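Local structure of uncharacterized protein (Mycobacterium avium subsp. paratuberculosis, 4R9Z) at residues V201-P206 / C265-E270. The protein probably hydrolyses fatty acyl-CoA thioesters, as expected of a type II acyl-CoA thioesterase with a double hot-dog fold. Residues are numbered along the deposited sequence; the frame is centred on the assembly and turned at random.
Sequences VTLTEP and CTVKQE
The side-chain amide nitrogen of Gln269, packed against Leu203, is gripped by the carbonyl oxygen of Ala200 in a hydrogen bond and, weakly, by His222 ND1; Leu203 CB lies beside NE2 at 3.6 Å in van der Waals contact. The glutamine reaches that position by full extension: CG is anti to the backbone N (chi1 -178°) and CD continues the zigzag (chi2 -179°), carrying the amide off the strand to the C-terminal end of helix 188-201, where the chain turns toward helix 204-211. The bond to Ala200 thus ties the strand to the last turn of helix 188-201, although no hydrogen bond joins 201-206 to 265-270 directly, and the N-H of this buried amide is met by a helix-end carbonyl. Leu203 and Gln269 run alongside each other in opposite senses, the leucine's CD2 resting 3.9 Å from Gln269 CB. The same methyl also meets Val267 CG1 at 4.0 Å, so it touches two alternate residues whose side chains leave the same face of the strand. In the hot-dog fold an antiparallel sheet wraps round a central helix; here the end of helix 188-201 and the connection after it pack on strand 263-272. Tyr238 and Arg240 of strand 236-246 and Ala252 of strand 249-258 also touch Leu203, while Ser199 of helix 188-201 and His222 of strand 218-226 also touch Val267.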
loop_
_atom_site.group_PDB
_atom_site.type_symbol
_atom_site.label_atom_id
_atom_site.label_comp_id
_atom_site.label_asym_id
_atom_site.label_seq_id
_atom_site.Cartn_x
_atom_site.Cartn_y
_atom_site.Cartn_z
ATOM N N VAL B 201 7.986 11.728 -5.254
ATOM C CA VAL B 201 9.322 12.248 -5.555
ATOM C C VAL B 201 10.021 12.939 -4.381
ATOM O O VAL B 201 11.242 13.070 -4.381
ATOM C CB VAL B 201 9.286 13.248 -6.735
ATOM C CG1 VAL B 201 8.763 12.573 -7.989
ATOM C CG2 VAL B 201 8.439 14.461 -6.385
ATOM N N THR B 202 9.259 13.369 -3.380
ATOM C CA THR B 202 9.842 14.075 -2.239
ATOM C C THR B 202 10.139 13.152 -1.069
ATOM O O THR B 202 10.636 13.586 -0.032
ATOM C CB THR B 202 8.928 15.198 -1.744
ATOM O OG1 THR B 202 7.649 14.661 -1.384
ATOM C CG2 THR B 202 8.768 16.246 -2.818
ATOM N N LEU B 203 9.807 11.893 -1.216
ATOM C CA LEU B 203 9.818 10.978 -0.111
ATOM C C LEU B 203 11.085 10.185 0.071
ATOM O O LEU B 203 11.188 9.418 0.969
ATOM C CB LEU B 203 8.625 10.064 -0.187
ATOM C CG LEU B 203 7.999 9.781 1.140
ATOM C CD1 LEU B 203 7.743 11.063 1.848
ATOM C CD2 LEU B 203 6.719 9.014 0.984
ATOM N N THR B 204 12.019 10.353 -0.816
ATOM C CA THR B 204 13.323 9.830 -0.607
ATOM C C THR B 204 14.098 10.422 0.535
ATOM O O THR B 204 14.819 9.722 1.184
ATOM C CB THR B 204 14.163 10.034 -1.830
ATOM O OG1 THR B 204 13.855 11.312 -2.389
ATOM C CG2 THR B 204 13.842 8.980 -2.787
ATOM N N GLU B 205 14.005 11.728 0.746
ATOM C CA GLU B 205 14.948 12.401 1.614
ATOM C C GLU B 205 14.908 11.920 3.025
ATOM O O GLU B 205 15.970 11.757 3.587
ATOM C CB GLU B 205 14.870 13.940 1.529
ATOM C CG GLU B 205 15.218 14.748 2.803
ATOM C CD GLU B 205 16.669 14.677 3.304
ATOM O OE1 GLU B 205 17.546 14.137 2.641
ATOM O OE2 GLU B 205 16.948 15.211 4.380
ATOM N N PRO B 206 13.650 11.681 3.596
ATOM C CA PRO B 206 13.747 11.206 4.983
ATOM C C PRO B 206 14.559 9.917 5.104
ATOM O O PRO B 206 15.297 9.760 6.034
ATOM C CB PRO B 206 12.310 10.999 5.423
ATOM C CG PRO B 206 11.522 10.965 4.228
ATOM C CD PRO B 206 12.157 11.911 3.321
ATOM N N CYS B 265 -4.144 13.134 1.690
ATOM C CA CYS B 265 -3.794 11.748 1.429
ATOM C C CYS B 265 -2.863 11.175 2.485
ATOM O O CYS B 265 -2.133 11.913 3.144
ATOM C CB CYS B 265 -3.152 11.616 0.049
ATOM S SG CYS B 265 -1.539 12.385 -0.089
ATOM N N THR B 266 -2.911 9.854 2.640
ATOM C CA THR B 266 -1.952 9.119 3.457
ATOM C C THR B 266 -1.067 8.337 2.500
ATOM O O THR B 266 -1.550 7.830 1.492
ATOM C CB THR B 266 -2.643 8.161 4.449
ATOM O OG1 THR B 266 -3.620 8.875 5.215
ATOM C CG2 THR B 266 -1.627 7.539 5.391
ATOM N N VAL B 267 0.225 8.240 2.801
ATOM C CA VAL B 267 1.196 7.725 1.835
ATOM C C VAL B 267 2.206 6.772 2.472
ATOM O O VAL B 267 2.640 6.984 3.604
ATOM C CB VAL B 267 1.978 8.878 1.157
ATOM C CG1 VAL B 267 2.890 8.345 0.073
ATOM C CG2 VAL B 267 1.030 9.902 0.566
ATOM N N LYS B 268 2.569 5.718 1.744
ATOM C CA LYS B 268 3.652 4.833 2.159
ATOM C C LYS B 268 4.536 4.479 0.969
ATOM O O LYS B 268 4.040 4.252 -0.130
ATOM C CB LYS B 268 3.104 3.558 2.798
ATOM C CG LYS B 268 4.134 2.798 3.618
ATOM C CD LYS B 268 4.335 3.436 4.981
ATOM C CE LYS B 268 3.185 3.113 5.917
ATOM N NZ LYS B 268 3.344 3.791 7.236
ATOM N N GLN B 269 5.846 4.425 1.190
ATOM C CA GLN B 269 6.778 4.136 0.109
ATOM C C GLN B 269 7.921 3.238 0.565
ATOM O O GLN B 269 8.519 3.453 1.619
ATOM C CB GLN B 269 7.343 5.435 -0.470
ATOM C CG GLN B 269 8.297 5.228 -1.639
ATOM C CD GLN B 269 8.851 6.529 -2.179
ATOM O OE1 GLN B 269 10.065 6.704 -2.277
ATOM N NE2 GLN B 269 7.964 7.453 -2.527
ATOM N N GLU B 270 8.236 2.239 -0.250
ATOM C CA GLU B 270 9.351 1.350 0.031
ATOM C C GLU B 270 10.412 1.559 -1.037
ATOM O O GLU B 270 10.100 1.615 -2.228
ATOM C CB GLU B 270 8.882 -0.107 0.075
ATOM C CG GLU B 270 9.946 -1.118 0.480
ATOM C CD GLU B 270 9.407 -2.540 0.526
ATOM O OE1 GLU B 270 8.663 -2.927 -0.405
ATOM O OE2 GLU B 270 9.720 -3.268 1.495
#